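PDB 6B9R: hydroxyethylphosphonate dioxygenase from Streptomyces albus, which probably catalyses the iron-dependent oxidative cleavage of 2-hydroxyethylphosphonate to hydroxymethylphosphonate and formate. Local coordinates for residues Ser121-Met129 / Ala201-Gly210; Lys92-Ile100 / Tyr108-Met116. All coordinates share one frame; numbering follows the deposited sequence.

Interaction 1: residues Ser121-Met129 / Ala201-Gly210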
ATOM      1  N   SER A 121       7.298  -7.466   7.491  1.00 22.54           N
ATOM      2  CA  SER A 121       8.139  -7.873   6.366  1.00 21.32           C
ATOM      3  C   SER A 121       9.607  -8.096   6.725  1.00 17.33           C
ATOM      4  O   SER A 121      10.407  -8.371   5.817  1.00 21.06           O
ATOM      5  CB  SER A 121       8.071  -6.834   5.244  1.00 23.26           C
ATOM      6  OG  SER A 121       8.708  -5.650   5.653  1.00 22.71           O
ATOM      7  N   TYR A 122      10.000  -7.964   7.993  1.00 20.88           N
ATOM      8  CA  TYR A 122      11.404  -8.174   8.338  1.00 17.68           C
ATOM      9  C   TYR A 122      11.846  -9.562   7.916  1.00 20.57           C
ATOM     10  O   TYR A 122      11.117 -10.544   8.108  1.00 16.88           O
ATOM     11  CB  TYR A 122      11.651  -8.073   9.837  1.00 15.18           C
ATOM     12  CG  TYR A 122      11.436  -6.743  10.481  1.00 18.64           C
ATOM     13  CD1 TYR A 122      12.356  -5.708  10.321  1.00 23.05           C
ATOM     14  CD2 TYR A 122      10.348  -6.540  11.319  1.00 18.97           C
ATOM     15  CE1 TYR A 122      12.156  -4.486  10.940  1.00 22.46           C
ATOM     16  CE2 TYR A 122      10.153  -5.339  11.949  1.00 14.56           C
ATOM     17  CZ  TYR A 122      11.055  -4.313  11.760  1.00 22.86           C
ATOM     18  OH  TYR A 122      10.840  -3.113  12.402  1.00 25.66           O
ATOM     19  N   ARG A 123      13.056  -9.641   7.367  1.00 16.79           N
ATOM     20  CA  ARG A 123      13.798 -10.898   7.231  1.00 18.67           C
ATOM     21  C   ARG A 123      15.188 -10.654   7.804  1.00 21.48           C
ATOM     22  O   ARG A 123      16.158 -10.445   7.059  1.00 22.18           O
ATOM     23  CB  ARG A 123      13.849 -11.369   5.778  1.00 16.42           C
ATOM     24  CG  ARG A 123      12.469 -11.800   5.229  1.00 17.99           C
ATOM     25  CD  ARG A 123      12.017 -13.111   5.845  1.00 19.03           C
ATOM     26  NE  ARG A 123      10.731 -13.574   5.291  1.00 18.39           N
ATOM     27  CZ  ARG A 123       9.546 -13.186   5.748  1.00 19.38           C
ATOM     28  NH1 ARG A 123       9.471 -12.337   6.754  1.00 18.94           N
ATOM     29  NH2 ARG A 123       8.432 -13.660   5.202  1.00 22.09           N
ATOM     30  N   PRO A 124      15.319 -10.658   9.137  1.00 16.08           N
ATOM     31  CA  PRO A 124      16.574 -10.220   9.762  1.00 16.06           C
ATOM     32  C   PRO A 124      17.476 -11.381  10.127  1.00 24.92           C
ATOM     33  O   PRO A 124      17.115 -12.225  10.955  1.00 22.66           O
ATOM     34  CB  PRO A 124      16.085  -9.488  11.011  1.00 15.77           C
ATOM     35  CG  PRO A 124      14.844 -10.278  11.416  1.00 15.90           C
ATOM     36  CD  PRO A 124      14.259 -10.845  10.137  1.00 16.03           C
ATOM     37  N   GLU A 125      18.663 -11.431   9.533  1.00 19.74           N
ATOM     38  CA  GLU A 125      19.576 -12.541   9.744  1.00 20.81           C
ATOM     39  C   GLU A 125      20.851 -12.027  10.396  1.00 21.81           C
ATOM     40  O   GLU A 125      21.387 -10.989   9.995  1.00 23.27           O
ATOM     41  CB  GLU A 125      19.904 -13.261   8.421  1.00 19.01           C
ATOM     42  CG  GLU A 125      18.683 -13.815   7.690  1.00 24.94           C
ATOM     43  CD  GLU A 125      18.208 -15.145   8.251  1.00 27.86           C
ATOM     44  OE1 GLU A 125      18.959 -16.133   8.153  1.00 21.81           O
ATOM     45  OE2 GLU A 125      17.079 -15.195   8.791  1.00 23.30           O
ATOM     46  N   TRP A 126      21.281 -12.726  11.441  1.00 20.14           N
ATOM     47  CA  TRP A 126      22.654 -12.676  11.912  1.00 22.49           C
ATOM     48  C   TRP A 126      23.498 -13.484  10.937  1.00 26.08           C
ATOM     49  O   TRP A 126      23.123 -14.604  10.581  1.00 19.00           O
ATOM     50  CB  TRP A 126      22.710 -13.264  13.323  1.00 19.56           C
ATOM     51  CG  TRP A 126      24.060 -13.414  13.971  1.00 21.24           C
ATOM     52  CD1 TRP A 126      24.609 -12.590  14.915  1.00 22.99           C
ATOM     53  CD2 TRP A 126      25.008 -14.477  13.765  1.00 22.04           C
ATOM     54  NE1 TRP A 126      25.846 -13.066  15.293  1.00 25.75           N
ATOM     55  CE2 TRP A 126      26.113 -14.219  14.602  1.00 25.64           C
ATOM     56  CE3 TRP A 126      25.036 -15.609  12.939  1.00 25.56           C
ATOM     57  CZ2 TRP A 126      27.233 -15.054  14.643  1.00 26.42           C
ATOM     58  CZ3 TRP A 126      26.149 -16.446  12.984  1.00 21.52           C
ATOM     59  CH2 TRP A 126      27.228 -16.162  13.832  1.00 30.61           C
ATOM     60  N   ILE A 127      24.616 -12.920  10.468  1.00 18.86           N
ATOM     61  CA  ILE A 127      25.428 -13.612   9.469  1.00 21.76           C
ATOM     62  C   ILE A 127      26.900 -13.390   9.786  1.00 21.58           C
ATOM     63  O   ILE A 127      27.373 -12.249   9.793  1.00 19.67           O
ATOM     64  CB  ILE A 127      25.126 -13.156   8.028  1.00 19.18           C
ATOM     65  CG1 ILE A 127      23.615 -13.208   7.736  1.00 18.70           C
ATOM     66  CG2 ILE A 127      25.906 -14.030   7.047  1.00 20.11           C
ATOM     67  CD1 ILE A 127      23.224 -12.640   6.395  1.00 21.31           C
ATOM     68  N   SER A 128      27.630 -14.473  10.041  1.00 22.94           N
ATOM     69  CA  SER A 128      29.060 -14.359  10.290  1.00 27.45           C
ATOM     70  C   SER A 128      29.823 -14.506   8.984  1.00 24.37           C
ATOM     71  O   SER A 128      29.506 -15.361   8.155  1.00 24.49           O
ATOM     72  CB  SER A 128      29.540 -15.407  11.293  1.00 35.99           C
ATOM     73  OG  SER A 128      29.476 -16.697  10.733  1.00 44.70           O
ATOM     74  N   MET A 129      30.839 -13.667   8.808  1.00 21.84           N
ATOM     75  CA  MET A 129      31.707 -13.772   7.646  1.00 22.39           C
ATOM     76  C   MET A 129      32.706 -14.895   7.876  1.00 25.24           C
ATOM     77  O   MET A 129      33.515 -14.829   8.807  1.00 24.56           O
ATOM     78  CB  MET A 129      32.421 -12.447   7.399  1.00 27.56           C
ATOM     79  CG  MET A 129      31.577 -11.400   6.688  1.00 21.50           C
ATOM     80  SD  MET A 129      30.226 -10.749   7.699  1.00 22.53           S
ATOM     81  CE  MET A 129      28.809 -11.597   6.988  1.00 20.18           C
ATOM     82  N   ALA A 201      33.661 -11.313  13.355  1.00 24.59           N
ATOM     83  CA  ALA A 201      33.333 -10.503  12.182  1.00 26.99           C
ATOM     84  C   ALA A 201      31.980 -10.971  11.676  1.00 22.89           C
ATOM     85  O   ALA A 201      31.880 -12.066  11.114  1.00 21.90           O
ATOM     86  CB  ALA A 201      34.400 -10.628  11.094  1.00 26.15           C
ATOM     87  N   TYR A 202      30.943 -10.166  11.900  1.00 20.88           N
ATOM     88  CA  TYR A 202      29.601 -10.569  11.501  1.00 20.55           C
ATOM     89  C   TYR A 202      28.746  -9.329  11.288  1.00 21.14           C
ATOM     90  O   TYR A 202      29.169  -8.202  11.554  1.00 21.09           O
ATOM     91  CB  TYR A 202      28.979 -11.518  12.528  1.00 20.31           C
ATOM     92  CG  TYR A 202      28.782 -10.962  13.927  1.00 24.59           C
ATOM     93  CD1 TYR A 202      29.786 -11.062  14.884  1.00 28.95           C
ATOM     94  CD2 TYR A 202      27.581 -10.376  14.300  1.00 29.64           C
ATOM     95  CE1 TYR A 202      29.606 -10.574  16.165  1.00 29.89           C
ATOM     96  CE2 TYR A 202      27.394  -9.882  15.582  1.00 30.66           C
ATOM     97  CZ  TYR A 202      28.409  -9.982  16.509  1.00 31.23           C
ATOM     98  OH  TYR A 202      28.227  -9.500  17.791  1.00 29.15           O
ATOM     99  N   ILE A 203      27.538  -9.549  10.762  1.00 20.15           N
ATOM    100  CA  ILE A 203      26.597  -8.471  10.505  1.00 19.39           C
ATOM    101  C   ILE A 203      25.225  -8.866  11.033  1.00 18.97           C
ATOM    102  O   ILE A 203      24.896 -10.043  11.175  1.00 19.55           O
ATOM    103  CB  ILE A 203      26.493  -8.109   9.008  1.00 21.36           C
ATOM    104  CG1 ILE A 203      25.899  -9.276   8.197  1.00 22.88           C
ATOM    105  CG2 ILE A 203      27.851  -7.649   8.453  1.00 19.88           C
ATOM    106  CD1 ILE A 203      25.856  -9.008   6.703  1.00 22.08           C
ATOM    107  N   LEU A 204      24.434  -7.854  11.331  1.00 18.63           N
ATOM    108  CA  LEU A 204      22.988  -8.002  11.451  1.00 19.17           C
ATOM    109  C   LEU A 204      22.439  -7.463  10.140  1.00 22.86           C
ATOM    110  O   LEU A 204      22.395  -6.248   9.929  1.00 20.56           O
ATOM    111  CB  LEU A 204      22.435  -7.263  12.666  1.00 18.57           C
ATOM    112  CG  LEU A 204      22.530  -7.979  14.028  1.00 17.93           C
ATOM    113  CD1 LEU A 204      21.654  -9.230  14.066  1.00 19.92           C
ATOM    114  CD2 LEU A 204      23.964  -8.339  14.394  1.00 22.82           C
ATOM    115  N   ALA A 205      22.082  -8.385   9.243  1.00 18.20           N
ATOM    116  CA  ALA A 205      21.530  -8.079   7.919  1.00 20.92           C
ATOM    117  C   ALA A 205      20.014  -8.045   8.050  1.00 21.33           C
ATOM    118  O   ALA A 205      19.350  -9.085   7.985  1.00 20.48           O
ATOM    119  CB  ALA A 205      21.977  -9.120   6.893  1.00 21.57           C
ATOM    120  N   LEU A 206      19.467  -6.850   8.267  1.00 20.05           N
ATOM    121  CA  LEU A 206      18.048  -6.680   8.537  1.00 24.96           C
ATOM    122  C   LEU A 206      17.357  -6.290   7.232  1.00 28.53           C
ATOM    123  O   LEU A 206      17.138  -5.112   6.931  1.00 22.69           O
ATOM    124  CB  LEU A 206      17.843  -5.630   9.642  1.00 23.53           C
ATOM    125  CG  LEU A 206      18.731  -5.756  10.898  1.00 17.06           C
ATOM    126  CD1 LEU A 206      18.322  -4.752  11.983  1.00 17.52           C
ATOM    127  CD2 LEU A 206      18.729  -7.179  11.453  1.00 22.37           C
ATOM    128  N   THR A 207      17.017  -7.302   6.437  1.00 22.37           N
ATOM    129  CA  THR A 207      16.293  -7.025   5.205  1.00 19.81           C
ATOM    130  C   THR A 207      14.798  -6.882   5.487  1.00 24.67           C
ATOM    131  O   THR A 207      14.270  -7.412   6.468  1.00 21.71           O
ATOM    132  CB  THR A 207      16.529  -8.115   4.148  1.00 23.88           C
ATOM    133  OG1 THR A 207      15.905  -9.337   4.556  1.00 20.40           O
ATOM    134  CG2 THR A 207      18.023  -8.366   3.929  1.00 21.49           C
ATOM    135  N   TYR A 208      14.119  -6.143   4.614  1.00 21.05           N
ATOM    136  CA  TYR A 208      12.705  -5.836   4.789  1.00 26.25           C
ATOM    137  C   TYR A 208      12.151  -5.363   3.451  1.00 22.45           C
ATOM    138  O   TYR A 208      12.897  -5.086   2.504  1.00 19.38           O
ATOM    139  CB  TYR A 208      12.486  -4.805   5.909  1.00 19.74           C
ATOM    140  CG  TYR A 208      12.907  -3.386   5.557  1.00 17.56           C
ATOM    141  CD1 TYR A 208      14.241  -2.989   5.668  1.00 16.46           C
ATOM    142  CD2 TYR A 208      11.970  -2.442   5.140  1.00 17.66           C
ATOM    143  CE1 TYR A 208      14.637  -1.696   5.350  1.00 16.52           C
ATOM    144  CE2 TYR A 208      12.356  -1.132   4.814  1.00 17.59           C
ATOM    145  CZ  TYR A 208      13.702  -0.768   4.928  1.00 19.60           C
ATOM    146  OH  TYR A 208      14.115   0.523   4.623  1.00 16.74           O
ATOM    147  N   GLY A 209      10.818  -5.316   3.372  1.00 26.66           N
ATOM    148  CA  GLY A 209      10.170  -5.148   2.082  1.00 29.79           C
ATOM    149  C   GLY A 209       9.381  -3.858   1.890  1.00 47.58           C
ATOM    150  O   GLY A 209       9.664  -3.084   0.968  1.00 53.88           O
ATOM    151  N   GLY A 210       8.360  -3.631   2.687  1.00 56.83           N
ATOM    152  CA  GLY A 210       7.576  -2.457   2.444  1.00 50.84           C
ATOM    153  C   GLY A 210       6.537  -2.580   1.341  1.00 48.17           C
ATOM    154  O   GLY A 210       5.910  -3.625   1.120  1.00 45.13           O
TER
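Arg123 with Thr207 and Ser128 with Tyr202 mark the two ends of an antiparallel ladder, in which strands 123-129 and 202-208 run at 168° with axes 4.5 Å apart at their closest. Hydrogen-bonded pairs (Arg123-Thr207, Glu125-Ala205, Ile127-Ile203) alternate with non-hydrogen-bonded ones, as in the sheets of the cupin fold. At Arg123-Thr207, Thr207 N reaches Arg123 O only weakly, and Thr207 OG1 donates to that same carbonyl at 2.7 Å, the reason a hydroxyl suits the site. Pro124 CB rests on Leu206 CD2 at 3.5 Å. Trp126, with CG anti to its backbone N (chi1 175°), swings its indole across Tyr202: NE1 lies over one face of the phenol ring, 3.4 Å from Tyr202 CD2, the planes 33° apart in an oblique pairing. Arg112 makes a cation-pi contact with the same indole. With Tyr202 replaced by an alanine, the NE1 corner of Trp126 would probably lose its cover and the indole be freer to turn. Among the side chains of the other face, Ile127 CD1 meets Ala205 CB at 3.8 Å, and Ile127 also touches the bound substrate. Regular backbone bonding thus fixes the strands and so sets Ile127, the pocket residue of this contact, against the substrate.

Interaction 2: residues Lys92-Ile100 / Tyr108-Met116. With 2HE ((2-hydroxyethyl)phosphonic acid), chain F.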
ATOM      1  N   LYS A  92      19.387 -19.335  21.771  1.00 23.54           N
ATOM      2  CA  LYS A  92      19.279 -20.767  21.512  1.00 27.34           C
ATOM      3  C   LYS A  92      18.437 -21.047  20.273  1.00 25.50           C
ATOM      4  O   LYS A  92      18.774 -21.924  19.469  1.00 28.50           O
ATOM      5  CB  LYS A  92      18.681 -21.471  22.733  1.00 29.93           C
ATOM      6  CG  LYS A  92      18.451 -22.960  22.555  1.00 36.16           C
ATOM      7  N   GLU A  93      17.329 -20.323  20.108  1.00 21.13           N
ATOM      8  CA  GLU A  93      16.517 -20.514  18.911  1.00 26.18           C
ATOM      9  C   GLU A  93      17.253 -20.024  17.674  1.00 22.05           C
ATOM     10  O   GLU A  93      17.197 -20.661  16.614  1.00 22.09           O
ATOM     11  CB  GLU A  93      15.180 -19.792  19.054  1.00 23.17           C
ATOM     12  CG  GLU A  93      14.413 -20.124  20.325  1.00 29.10           C
ATOM     13  CD  GLU A  93      13.148 -19.300  20.433  1.00 39.51           C
ATOM     14  OE1 GLU A  93      12.117 -19.721  19.859  1.00 44.24           O
ATOM     15  OE2 GLU A  93      13.188 -18.213  21.050  1.00 22.79           O
ATOM     16  N   SER A  94      17.947 -18.888  17.784  1.00 22.94           N
ATOM     17  CA  SER A  94      18.709 -18.398  16.644  1.00 19.90           C
ATOM     18  C   SER A  94      19.779 -19.401  16.233  1.00 20.73           C
ATOM     19  O   SER A  94      19.961 -19.679  15.041  1.00 20.58           O
ATOM     20  CB  SER A  94      19.325 -17.039  16.979  1.00 19.47           C
ATOM     21  OG  SER A  94      18.304 -16.056  17.097  1.00 18.86           O
ATOM     22  N   GLU A  95      20.485 -19.969  17.208  1.00 22.28           N
ATOM     23  CA  GLU A  95      21.516 -20.953  16.888  1.00 25.54           C
ATOM     24  C   GLU A  95      20.925 -22.215  16.276  1.00 24.19           C
ATOM     25  O   GLU A  95      21.547 -22.821  15.398  1.00 26.54           O
ATOM     26  CB  GLU A  95      22.319 -21.293  18.143  1.00 26.62           C
ATOM     27  CG  GLU A  95      23.205 -20.151  18.619  1.00 27.02           C
ATOM     28  CD  GLU A  95      23.801 -20.415  19.978  1.00 35.02           C
ATOM     29  OE1 GLU A  95      23.434 -21.445  20.583  1.00 40.28           O
ATOM     30  OE2 GLU A  95      24.626 -19.592  20.444  1.00 35.48           O
ATOM     31  N   ALA A  96      19.732 -22.621  16.717  1.00 23.78           N
ATOM     32  CA  ALA A  96      19.106 -23.812  16.154  1.00 26.89           C
ATOM     33  C   ALA A  96      18.741 -23.616  14.690  1.00 26.03           C
ATOM     34  O   ALA A  96      18.646 -24.594  13.944  1.00 25.29           O
ATOM     35  CB  ALA A  96      17.858 -24.187  16.961  1.00 25.72           C
ATOM     36  N   SER A  97      18.511 -22.373  14.269  1.00 21.52           N
ATOM     37  CA  SER A  97      18.199 -22.043  12.882  1.00 25.06           C
ATOM     38  C   SER A  97      19.437 -21.961  11.988  1.00 25.31           C
ATOM     39  O   SER A  97      19.311 -21.557  10.827  1.00 27.88           O
ATOM     40  CB  SER A  97      17.460 -20.702  12.828  1.00 20.38           C
ATOM     41  OG  SER A  97      18.382 -19.644  13.045  1.00 21.76           O
ATOM     42  N   SER A  98      20.612 -22.319  12.501  1.00 24.32           N
ATOM     43  CA  SER A  98      21.864 -22.078  11.791  1.00 24.97           C
ATOM     44  C   SER A  98      21.900 -22.769  10.432  1.00 32.41           C
ATOM     45  O   SER A  98      21.515 -23.933  10.296  1.00 30.41           O
ATOM     46  CB  SER A  98      23.042 -22.566  12.633  1.00 28.32           C
ATOM     47  OG  SER A  98      24.236 -22.563  11.876  1.00 34.33           O
ATOM     48  N   ARG A  99      22.393 -22.038   9.430  1.00 25.97           N
ATOM     49  CA  ARG A  99      22.696 -22.556   8.103  1.00 27.10           C
ATOM     50  C   ARG A  99      24.079 -22.071   7.705  1.00 26.46           C
ATOM     51  O   ARG A  99      24.368 -20.873   7.786  1.00 25.90           O
ATOM     52  CB  ARG A  99      21.684 -22.083   7.054  1.00 23.37           C
ATOM     53  CG  ARG A  99      20.382 -22.832   7.034  1.00 28.86           C
ATOM     54  CD  ARG A  99      19.222 -21.876   6.835  1.00 27.77           C
ATOM     55  NE  ARG A  99      19.044 -21.054   8.023  1.00 23.42           N
ATOM     56  CZ  ARG A  99      18.955 -19.730   8.032  1.00 26.36           C
ATOM     57  NH1 ARG A  99      19.010 -19.040   6.897  1.00 23.69           N
ATOM     58  NH2 ARG A  99      18.799 -19.102   9.191  1.00 20.60           N
ATOM     59  N   ILE A 100      24.931 -22.992   7.275  1.00 25.79           N
ATOM     60  CA  ILE A 100      26.233 -22.655   6.713  1.00 29.62           C
ATOM     61  C   ILE A 100      26.148 -22.889   5.218  1.00 37.96           C
ATOM     62  O   ILE A 100      25.715 -23.959   4.777  1.00 41.33           O
ATOM     63  CB  ILE A 100      27.363 -23.489   7.338  1.00 32.01           C
ATOM     64  CG1 ILE A 100      27.530 -23.128   8.813  1.00 26.84           C
ATOM     65  CG2 ILE A 100      28.663 -23.272   6.569  1.00 35.34           C
ATOM     66  CD1 ILE A 100      28.327 -24.125   9.598  1.00 34.76           C
ATOM     67  N   TYR A 108      31.264 -19.975   3.517  1.00 28.70           N
ATOM     68  CA  TYR A 108      31.351 -18.545   3.253  1.00 25.85           C
ATOM     69  C   TYR A 108      30.561 -17.710   4.247  1.00 23.69           C
ATOM     70  O   TYR A 108      31.066 -16.689   4.722  1.00 24.96           O
ATOM     71  CB  TYR A 108      30.878 -18.252   1.812  1.00 26.00           C
ATOM     72  CG  TYR A 108      31.354 -16.919   1.275  1.00 29.50           C
ATOM     73  CD1 TYR A 108      32.571 -16.810   0.607  1.00 30.93           C
ATOM     74  CD2 TYR A 108      30.601 -15.763   1.463  1.00 24.87           C
ATOM     75  CE1 TYR A 108      33.018 -15.590   0.123  1.00 27.72           C
ATOM     76  CE2 TYR A 108      31.037 -14.539   0.988  1.00 23.09           C
ATOM     77  CZ  TYR A 108      32.251 -14.455   0.323  1.00 24.43           C
ATOM     78  OH  TYR A 108      32.684 -13.232  -0.154  1.00 23.70           O
ATOM     79  N   TYR A 109      29.345 -18.133   4.594  1.00 23.24           N
ATOM     80  CA  TYR A 109      28.522 -17.472   5.599  1.00 22.46           C
ATOM     81  C   TYR A 109      27.915 -18.522   6.520  1.00 22.59           C
ATOM     82  O   TYR A 109      27.630 -19.643   6.093  1.00 23.02           O
ATOM     83  CB  TYR A 109      27.351 -16.691   4.986  1.00 21.67           C
ATOM     84  CG  TYR A 109      27.673 -15.515   4.091  1.00 25.84           C
ATOM     85  CD1 TYR A 109      28.633 -14.572   4.441  1.00 25.62           C
ATOM     86  CD2 TYR A 109      26.969 -15.325   2.908  1.00 28.48           C
ATOM     87  CE1 TYR A 109      28.896 -13.489   3.620  1.00 21.24           C
ATOM     88  CE2 TYR A 109      27.223 -14.249   2.083  1.00 24.31           C
ATOM     89  CZ  TYR A 109      28.187 -13.331   2.443  1.00 24.87           C
ATOM     90  OH  TYR A 109      28.432 -12.260   1.615  1.00 22.81           O
ATOM     91  N   GLU A 110      27.716 -18.157   7.782  1.00 22.27           N
ATOM     92  CA  GLU A 110      26.754 -18.842   8.639  1.00 22.15           C
ATOM     93  C   GLU A 110      25.601 -17.895   8.916  1.00 27.63           C
ATOM     94  O   GLU A 110      25.822 -16.778   9.403  1.00 21.54           O
ATOM     95  CB  GLU A 110      27.357 -19.296   9.975  1.00 23.51           C
ATOM     96  CG  GLU A 110      26.303 -20.018  10.841  1.00 25.09           C
ATOM     97  CD  GLU A 110      26.758 -20.345  12.259  1.00 33.48           C
ATOM     98  OE1 GLU A 110      27.866 -19.939  12.646  1.00 32.93           O
ATOM     99  OE2 GLU A 110      25.984 -21.010  12.985  1.00 29.71           O
ATOM    100  N   TYR A 111      24.383 -18.346   8.606  1.00 21.01           N
ATOM    101  CA  TYR A 111      23.157 -17.585   8.814  1.00 21.10           C
ATOM    102  C   TYR A 111      22.427 -18.071  10.059  1.00 23.34           C
ATOM    103  O   TYR A 111      22.373 -19.275  10.329  1.00 22.58           O
ATOM    104  CB  TYR A 111      22.190 -17.727   7.637  1.00 20.07           C
ATOM    105  CG  TYR A 111      22.662 -17.289   6.275  1.00 20.11           C
ATOM    106  CD1 TYR A 111      23.369 -18.159   5.454  1.00 27.07           C
ATOM    107  CD2 TYR A 111      22.346 -16.027   5.782  1.00 19.53           C
ATOM    108  CE1 TYR A 111      23.773 -17.778   4.189  1.00 26.68           C
ATOM    109  CE2 TYR A 111      22.751 -15.632   4.515  1.00 19.62           C
ATOM    110  CZ  TYR A 111      23.464 -16.515   3.725  1.00 24.29           C
ATOM    111  OH  TYR A 111      23.859 -16.140   2.463  1.00 23.51           O
ATOM    112  N   ARG A 112      21.828 -17.133  10.791  1.00 21.16           N
ATOM    113  CA  ARG A 112      20.950 -17.452  11.914  1.00 21.32           C
ATOM    114  C   ARG A 112      19.745 -16.524  11.867  1.00 20.36           C
ATOM    115  O   ARG A 112      19.910 -15.307  11.730  1.00 19.56           O
ATOM    116  CB  ARG A 112      21.687 -17.303  13.260  1.00 19.79           C
ATOM    117  CG  ARG A 112      22.794 -18.328  13.469  1.00 20.59           C
ATOM    118  CD  ARG A 112      23.452 -18.185  14.833  1.00 20.85           C
ATOM    119  NE  ARG A 112      24.685 -18.959  14.910  1.00 25.04           N
ATOM    120  CZ  ARG A 112      25.627 -18.767  15.829  1.00 35.09           C
ATOM    121  NH1 ARG A 112      25.479 -17.826  16.755  1.00 30.34           N
ATOM    122  NH2 ARG A 112      26.722 -19.517  15.817  1.00 36.24           N
ATOM    123  N   ASP A 113      18.539 -17.088  11.976  1.00 18.90           N
ATOM    124  CA  ASP A 113      17.356 -16.249  12.102  1.00 18.35           C
ATOM    125  C   ASP A 113      17.379 -15.478  13.408  1.00 18.10           C
ATOM    126  O   ASP A 113      17.847 -15.974  14.439  1.00 22.88           O
ATOM    127  CB  ASP A 113      16.068 -17.074  12.093  1.00 23.44           C
ATOM    128  CG  ASP A 113      15.863 -17.842  10.815  1.00 23.35           C
ATOM    129  OD1 ASP A 113      16.443 -17.474   9.780  1.00 21.63           O
ATOM    130  OD2 ASP A 113      15.115 -18.828  10.865  1.00 23.73           O
ATOM    131  N   THR A 114      16.819 -14.270  13.368  1.00 17.55           N
ATOM    132  CA  THR A 114      16.430 -13.531  14.562  1.00 17.31           C
ATOM    133  C   THR A 114      14.933 -13.207  14.464  1.00 17.68           C
ATOM    134  O   THR A 114      14.232 -13.709  13.578  1.00 19.67           O
ATOM    135  CB  THR A 114      17.317 -12.293  14.752  1.00 17.00           C
ATOM    136  OG1 THR A 114      17.205 -11.423  13.628  1.00 16.87           O
ATOM    137  CG2 THR A 114      18.771 -12.711  14.898  1.00 17.40           C
ATOM    138  N   ALA A 115      14.440 -12.382  15.389  1.00 16.76           N
ATOM    139  CA  ALA A 115      12.996 -12.271  15.602  1.00 16.66           C
ATOM    140  C   ALA A 115      12.270 -11.824  14.337  1.00 22.38           C
ATOM    141  O   ALA A 115      12.621 -10.811  13.731  1.00 17.63           O
ATOM    142  CB  ALA A 115      12.703 -11.298  16.746  1.00 17.18           C
ATOM    143  N   MET A 116      11.240 -12.587  13.960  1.00 17.39           N
ATOM    144  CA  MET A 116      10.429 -12.332  12.775  1.00 18.66           C
ATOM    145  C   MET A 116       8.961 -12.508  13.126  1.00 18.25           C
ATOM    146  O   MET A 116       8.619 -13.051  14.180  1.00 18.87           O
ATOM    147  CB  MET A 116      10.761 -13.288  11.635  1.00 21.03           C
ATOM    148  CG  MET A 116      12.030 -12.997  10.969  1.00 21.99           C
ATOM    149  SD  MET A 116      12.365 -14.058   9.573  1.00 21.17           S
ATOM    150  CE  MET A 116      13.232 -15.401  10.378  1.00 23.27           C
TER
HETATM  151  O3  2HE F 502      22.475 -11.572   0.886  1.00 33.13           O
HETATM  152  P   2HE F 502      23.542 -12.575   1.143  1.00 44.39           P
HETATM  153  O1  2HE F 502      24.358 -12.881  -0.209  1.00 27.80           O
HETATM  154  O2  2HE F 502      22.930 -13.951   1.731  1.00 35.34           O
HETATM  155  CA  2HE F 502      24.635 -11.812   2.364  1.00 39.72           C
HETATM  156  CB  2HE F 502      23.750 -11.057   3.352  1.00 40.58           C
HETATM  157  O4  2HE F 502      23.292  -9.810   2.805  1.00 36.78           O
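Arg99 and Tyr111 form an antiparallel hydrogen-bonded pair, and helix 92-96, just before it in the chain, crosses strand 108-113 at 134° with axes 6.4 Å apart. The pair belongs to the β-hairpin of strands 99-103 and 106-113, which has a classic β-bulge where Tyr108 and Tyr109 face Ile101. Serines suit the turn out of the helix, being small and able to bond to main chain. Ser94 OG donates to Asp113 O in the carbonyl plane, at 2.7 Å. Ser97 OG gives its proton to Ser94 O and accepts from Asp113 N at 2.8 Å, tying the helix end to the strand. Arg99 bends back on itself and grips Ser97 O side-on through NE and NH2. With its guanidinium so held, NH2 also forms a salt bridge to Asp113 OD1 at 2.9 Å, and Tyr111 CB covers one face. Arg30 of the second subunit pairs with Asp113 OD2, so the aspartate has a mate on each oxygen.

On the other side of the hairpin, Glu110 extends fully (chi1 -180°), and its OE2 takes three bonds: from Arg112 NE and NH2, side-on, and from Ser98 OG, which comes on the anti side at 2.6 Å. Glu95 CG lies over a face of the Arg112 guanidinium, 3.7 Å from NH1, an aliphatic cover for a flat cation. Tyr109 CE2 packs on CA of the substrate at 3.6 Å. In the plane of its own ring, Tyr111 OH donates a very short hydrogen bond of 2.5 Å to the phosphonate oxygen O2.

How the interactions relate
Interactions 1 and 2 share one sheet, in which strands 106-113 and 123-129 are neighbours. Interaction 1 is buried in its middle and held mainly by backbone bonds and apolar side chains; interaction 2, at the outer hairpin, is only partly buried and relies on serine hydroxyls and charged pairs. Their seam mixes packing of Pro124 on Met116 with polar contacts: Pro124 O probably accepts a hydrogen bond from Thr114 OG1, while Glu125 OE2 and Asp113 OD1 approach to 2.6 Å, close enough that they may share a proton. Arg99 forms salt bridges to both acids, which would ease that crowding. Interaction 1 lends the substrate pocket Ile127, interaction 2 Tyr109 and Tyr111, and each touches the second subunit.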